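Local coordinates for shikimate kinase (Aquifex aeolicus, PDB 2PT5), which probably catalyses the magnesium-dependent transfer of phosphate from ATP to the 3-hydroxyl of shikimate, a step on the way to chorismate and the aromatic amino acids, at residues Glu84-Leu87 with Asn88-Ser92; Phe103-Phe106 with Leu107-Lys111; Glu151-Val154 with Lys155-Leu158. All coordinates share one frame; numbering follows the deposited sequence.

Contact 1. Residues Glu84-Leu87 with Asn88-Ser92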
# COMPACT_ATOMS: atom_id res chain seq x y z
N GLU A 84 8.32 4.29 -7.99
CA GLU A 84 8.87 5.59 -7.64
C GLU A 84 8.16 6.79 -8.24
O GLU A 84 8.04 7.84 -7.59
CB GLU A 84 10.37 5.62 -7.96
CG GLU A 84 11.18 4.76 -7.00
CD GLU A 84 12.67 4.97 -7.13
OE1 GLU A 84 13.31 4.26 -7.94
OE2 GLU A 84 13.19 5.86 -6.43
N GLU A 85 7.66 6.67 -9.46
CA GLU A 85 6.94 7.79 -10.04
C GLU A 85 5.70 8.04 -9.18
O GLU A 85 5.47 9.15 -8.70
CB GLU A 85 6.52 7.47 -11.47
CG GLU A 85 6.11 8.70 -12.28
CD GLU A 85 5.85 8.37 -13.74
OE1 GLU A 85 4.72 7.96 -14.07
OE2 GLU A 85 6.79 8.53 -14.55
N ALA A 86 4.92 6.99 -8.98
CA ALA A 86 3.71 7.08 -8.17
C ALA A 86 4.05 7.54 -6.76
O ALA A 86 3.29 8.28 -6.13
CB ALA A 86 3.00 5.72 -8.12
N LEU A 87 5.21 7.11 -6.25
CA LEU A 87 5.61 7.50 -4.91
C LEU A 87 5.93 9.00 -4.86
O LEU A 87 5.56 9.68 -3.91
CB LEU A 87 6.82 6.67 -4.45
CG LEU A 87 7.29 6.80 -3.00
CD1 LEU A 87 6.14 6.57 -2.02
CD2 LEU A 87 8.40 5.79 -2.75
N ASN A 88 6.61 9.50 -5.89
CA ASN A 88 6.94 10.92 -5.93
C ASN A 88 5.68 11.74 -6.09
O ASN A 88 5.56 12.85 -5.55
CB ASN A 88 7.93 11.22 -7.05
CG ASN A 88 9.35 10.87 -6.66
OD1 ASN A 88 9.84 11.27 -5.61
ND2 ASN A 88 10.03 10.10 -7.52
N PHE A 89 4.71 11.20 -6.83
CA PHE A 89 3.44 11.89 -7.00
C PHE A 89 2.80 12.00 -5.61
O PHE A 89 2.34 13.06 -5.21
CB PHE A 89 2.51 11.09 -7.92
CG PHE A 89 1.10 11.63 -7.99
CD1 PHE A 89 0.76 12.60 -8.94
CD2 PHE A 89 0.13 11.19 -7.10
CE1 PHE A 89 -0.54 13.11 -9.00
CE2 PHE A 89 -1.17 11.70 -7.16
CZ PHE A 89 -1.51 12.66 -8.11
N MSE A 90 2.79 10.89 -4.88
CA MSE A 90 2.19 10.86 -3.55
C MSE A 90 2.76 11.92 -2.60
O MSE A 90 2.01 12.58 -1.89
CB MSE A 90 2.34 9.47 -2.92
CG MSE A 90 1.35 8.45 -3.48
SE MSE A 90 1.65 6.70 -2.72
CE MSE A 90 2.10 5.70 -4.33
N LYS A 91 4.08 12.07 -2.60
CA LYS A 91 4.74 13.05 -1.75
C LYS A 91 4.35 14.49 -2.10
O LYS A 91 4.34 15.36 -1.23
CB LYS A 91 6.26 12.89 -1.84
CG LYS A 91 6.76 11.55 -1.35
CD LYS A 91 8.28 11.50 -1.30
CE LYS A 91 8.77 10.22 -0.65
NZ LYS A 91 10.24 10.23 -0.47
N SER A 92 4.01 14.73 -3.36
CA SER A 92 3.62 16.07 -3.78
C SER A 92 2.17 16.38 -3.41
O SER A 92 1.69 17.48 -3.65
CB SER A 92 3.80 16.24 -5.29
OG SER A 92 2.89 15.43 -6.02
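The selenomethyl end of M90, a selenomethionine, folds back along the helix over A86, its CE coming to 3.9 Å from A86 CB. Two features of the chain bring it there: CG lies beside the backbone N (chi1 -77°), and after an extended step the chain bends at chi3 (-118°), so that CE points back toward the preceding turn and also closes on the carbonyl of A86. The same residue binds that turn through its backbone, M90 N donating to A86 O at 2.9 Å.

F89 directs its ring away from A86: with chi1 at 172°, CG lies opposite the backbone N, and the ring reaches K64 of helix 52-66, while CB stays behind at 3.4 Å from A86 O; F89 N bonds to E85 O. L87, buried, packs its side chain against I6 and T96 on two sheet strands. One turn on, K91 lays CG beside L87 O at 3.4 Å and runs out fully extended to give its ammonium group to the carbonyl of K139. At the exposed side, the N88 amide lies near E84 O but at too poor an angle for a hydrogen bond; the bond to that oxygen is made by N88 N, at 2.8 Å.

S92 OG donates to F89 O at 2.6 Å. A86 and M90 face inward, against F60 and L63 of helix 52-66 and Y4 and I6 of strand 2-6. This is the i to i+4 side-chain pattern of a short amphipathic helix, here the one leading into strand 95-100 in the alpha/beta fold of the P-loop kinases.

Contact 2. Residues Phe103-Phe106 with Leu107-Lys111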
# COMPACT_ATOMS: atom_id res chain seq x y z
N PHE A 103 11.20 -9.65 6.70
CA PHE A 103 11.05 -10.75 5.74
C PHE A 103 10.34 -11.97 6.31
O PHE A 103 9.50 -12.56 5.63
CB PHE A 103 12.42 -11.16 5.17
CG PHE A 103 12.34 -12.09 3.97
CD1 PHE A 103 11.59 -11.74 2.84
CD2 PHE A 103 13.07 -13.28 3.95
CE1 PHE A 103 11.58 -12.56 1.70
CE2 PHE A 103 13.06 -14.11 2.81
CZ PHE A 103 12.31 -13.75 1.68
N GLU A 104 10.66 -12.37 7.54
CA GLU A 104 10.03 -13.55 8.12
C GLU A 104 8.51 -13.39 8.27
O GLU A 104 7.77 -14.35 8.11
CB GLU A 104 10.67 -13.93 9.47
CG GLU A 104 10.42 -12.93 10.60
CD GLU A 104 11.51 -11.90 10.73
OE1 GLU A 104 12.29 -11.70 9.76
OE2 GLU A 104 11.59 -11.27 11.80
N VAL A 105 8.05 -12.18 8.58
CA VAL A 105 6.62 -11.93 8.73
C VAL A 105 5.95 -11.96 7.36
O VAL A 105 4.88 -12.54 7.19
CB VAL A 105 6.36 -10.56 9.38
CG1 VAL A 105 4.87 -10.22 9.32
CG2 VAL A 105 6.82 -10.58 10.84
N PHE A 106 6.60 -11.32 6.40
CA PHE A 106 6.15 -11.25 5.01
C PHE A 106 5.91 -12.66 4.50
O PHE A 106 4.87 -12.98 3.94
CB PHE A 106 7.24 -10.57 4.18
CG PHE A 106 7.10 -10.75 2.69
CD1 PHE A 106 6.18 -10.00 1.97
CD2 PHE A 106 7.93 -11.63 2.01
CE1 PHE A 106 6.09 -10.13 0.58
CE2 PHE A 106 7.86 -11.76 0.63
CZ PHE A 106 6.93 -11.00 -0.09
N LEU A 107 6.90 -13.52 4.74
CA LEU A 107 6.86 -14.90 4.30
C LEU A 107 5.70 -15.68 4.89
O LEU A 107 5.06 -16.46 4.20
CB LEU A 107 8.18 -15.57 4.68
CG LEU A 107 9.06 -16.19 3.60
CD1 LEU A 107 8.96 -15.44 2.30
CD2 LEU A 107 10.49 -16.21 4.12
N GLU A 108 5.41 -15.46 6.17
CA GLU A 108 4.33 -16.17 6.82
C GLU A 108 2.93 -15.59 6.58
O GLU A 108 1.94 -16.31 6.73
CB GLU A 108 4.62 -16.29 8.33
CG GLU A 108 4.82 -14.97 9.06
CD GLU A 108 5.69 -15.12 10.32
OE1 GLU A 108 5.78 -14.16 11.11
OE2 GLU A 108 6.30 -16.20 10.51
N ARG A 109 2.83 -14.32 6.19
CA ARG A 109 1.52 -13.71 5.96
C ARG A 109 1.12 -13.51 4.50
O ARG A 109 -0.05 -13.64 4.15
CB ARG A 109 1.43 -12.35 6.66
CG ARG A 109 1.56 -12.35 8.18
CD ARG A 109 1.43 -10.92 8.72
NE ARG A 109 1.73 -10.83 10.15
CZ ARG A 109 1.61 -9.72 10.88
NH1 ARG A 109 1.19 -8.59 10.32
NH2 ARG A 109 1.93 -9.73 12.16
N CYS A 110 2.09 -13.17 3.65
CA CYS A 110 1.80 -12.91 2.24
C CYS A 110 1.58 -14.14 1.35
O CYS A 110 1.89 -15.27 1.72
CB CYS A 110 2.92 -12.03 1.64
SG CYS A 110 2.78 -10.22 1.86
N LYS A 111 1.04 -13.88 0.16
CA LYS A 111 0.76 -14.93 -0.82
C LYS A 111 1.06 -14.38 -2.21
O LYS A 111 1.10 -13.16 -2.39
CB LYS A 111 -0.71 -15.34 -0.72
CG LYS A 111 -1.04 -16.03 0.59
CD LYS A 111 -2.46 -15.74 1.05
CE LYS A 111 -2.59 -14.31 1.54
NZ LYS A 111 -3.95 -14.02 2.08
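L107 lays its two methyls against the ring of F103 one turn earlier, in a CH-pi contact. CD2 stands over the face, 4.0 Å from the ring centroid and 27° off the normal, with CE2 of F103 its nearest ring atom at 3.6 Å; CD1 reaches CZ and CE1 of the same ring. L107 CD1 also lies 4.0 Å from F106 CD2, so this one leucine touches two rings. Both phenylalanines in turn meet the ring of F130, F103 in an edge-to-face pair.

The second aromatic contact involves sulfur. C110 SG approaches the F106 ring obliquely, 3.4 Å from CD1, and is itself tied to C10 by a disulfide.

The charged side chains pack against V105 with their polar ends. R109 runs alongside V105, and its guanidinium presents one face to CG1 of that valine, with NE 3.3 Å from the methyl. Extension from CG to NE (chi2 -179°) keeps the group beside V105, and NH2 makes a weak hydrogen bond to the carbonyl of E147. E108, whose CG is wedged between its backbone N and carbonyl carbon (chi1 58°), folds back over the preceding turn, bringing OE1 to 3.7 Å from V105 CG2.

Backbone bonds hold the turns together, with L107 N donating to F103 O and R109 N to V105 O. The last of them joins C110 N to F106 O at 2.8 Å, just as C110 leaves helical geometry. The disulfide thus links the end of helix 103-109 to the phosphate-binding P-loop, to which C10 belongs and where ATP is predicted to bind.

Contact 3. Residues Glu151-Val154 with Lys155-Leu158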
# COMPACT_ATOMS: atom_id res chain seq x y z
N GLU A 151 -4.16 -1.61 15.77
CA GLU A 151 -4.42 -0.46 16.64
C GLU A 151 -3.14 0.18 17.15
O GLU A 151 -3.09 1.40 17.34
CB GLU A 151 -5.30 -0.85 17.83
CG GLU A 151 -4.81 -2.05 18.64
CD GLU A 151 -5.17 -3.38 17.99
OE1 GLU A 151 -4.90 -4.44 18.61
OE2 GLU A 151 -5.73 -3.37 16.87
N GLU A 152 -2.11 -0.63 17.36
CA GLU A 152 -0.84 -0.10 17.83
C GLU A 152 -0.13 0.67 16.73
O GLU A 152 0.54 1.67 16.98
CB GLU A 152 0.05 -1.24 18.34
CG GLU A 152 -0.38 -1.75 19.70
CD GLU A 152 -0.58 -0.61 20.68
OE1 GLU A 152 0.37 0.18 20.86
OE2 GLU A 152 -1.68 -0.51 21.26
N VAL A 153 -0.28 0.20 15.49
CA VAL A 153 0.34 0.87 14.36
C VAL A 153 -0.34 2.22 14.15
O VAL A 153 0.31 3.20 13.78
CB VAL A 153 0.21 0.02 13.07
CG1 VAL A 153 0.79 0.77 11.88
CG2 VAL A 153 0.90 -1.33 13.28
N VAL A 154 -1.65 2.28 14.39
CA VAL A 154 -2.40 3.53 14.24
C VAL A 154 -1.87 4.56 15.23
O VAL A 154 -1.66 5.72 14.88
CB VAL A 154 -3.93 3.32 14.47
CG1 VAL A 154 -4.64 4.66 14.56
CG2 VAL A 154 -4.52 2.51 13.33
N LYS A 155 -1.65 4.15 16.48
CA LYS A 155 -1.13 5.06 17.50
C LYS A 155 0.23 5.57 17.06
O LYS A 155 0.57 6.74 17.29
CB LYS A 155 -0.99 4.36 18.85
CG LYS A 155 -2.31 4.02 19.51
CD LYS A 155 -2.07 3.26 20.80
CE LYS A 155 -3.37 2.89 21.48
NZ LYS A 155 -3.11 2.05 22.69
N GLU A 156 1.01 4.69 16.43
CA GLU A 156 2.34 5.05 15.94
C GLU A 156 2.20 6.14 14.88
O GLU A 156 2.89 7.16 14.93
CB GLU A 156 3.02 3.83 15.31
CG GLU A 156 3.58 2.81 16.30
CD GLU A 156 4.06 1.54 15.62
OE1 GLU A 156 4.85 1.63 14.65
OE2 GLU A 156 3.65 0.43 16.04
N ILE A 157 1.30 5.93 13.93
CA ILE A 157 1.10 6.90 12.87
C ILE A 157 0.58 8.23 13.39
O ILE A 157 1.11 9.29 13.05
CB ILE A 157 0.14 6.35 11.79
CG1 ILE A 157 0.77 5.12 11.13
CG2 ILE A 157 -0.14 7.42 10.74
CD1 ILE A 157 -0.19 4.35 10.27
N LEU A 158 -0.45 8.18 14.24
CA LEU A 158 -1.00 9.40 14.80
C LEU A 158 0.11 10.20 15.49
O LEU A 158 0.29 11.38 15.20
CB LEU A 158 -2.11 9.07 15.80
CG LEU A 158 -3.36 8.48 15.14
CD1 LEU A 158 -4.37 8.05 16.18
CD2 LEU A 158 -3.97 9.53 14.21
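K155 and E152 form a salt bridge three residues apart on helix 150-162. The ammonium NZ reaches E152 OE2 at 3.3 Å, approaching its syn side 16° out of the carboxylate plane. The lysine is extended beyond CG, whereas the glutamate bends at chi2 (-50°), curling its carboxylate beside the lysine chain, with E152 OE1 3.9 Å from K155 CD. Replacing E152 by an alanine removes the carboxylate and is likely to leave the K155 ammonium without this mate and its chain freer to swing.

Apolar contacts line the side turned to the protein. V154 CG1 and L158 CD1 meet at 3.8 Å, the two side chains lying alongside and pointing the same way, while the side chains of V153 and I157 cross at a slant, V153 CG1 meeting I157 CD1 at 4.0 Å. These residues make the helix amphipathic: V154, I157 and L158 face helix 13-24, which follows the P-loop, and V153 and I157 rest on V144 of edge strand 142-145, as expected of a helix covering the parallel sheet of a P-loop kinase.

The backbone supplies the regular i to i+4 hydrogen bonds, straightest at L158 N to V154 O (2.8 Å, 176° at the hydrogen). E156 passes close to the carbonyl of E152, but its carboxylate has other partners, a weak hydrogen bond from the backbone N of K145 and a long, weak ion pair with K148.

In the fold
From the N terminus, strand 2-6 and the P-loop come first, and the three contacts then follow in series, each within a single helix; none closes a long loop, and none nests in or crosses another. Contact 1, on helix 84-91, packs against helix 52-66 and strands 2-6 and 95-100. The latter strand leads to contact 2 on helix 103-109, about 26 Å from contact 1 between centres; its rings meet helix 127-137, and the disulfide joins its helix end to the P-loop. After strand 142-145 comes contact 3, on helix 150-162, joining that edge strand to helix 13-24. Contacts 2 and 3 remain about 8 Å apart at their nearest atoms.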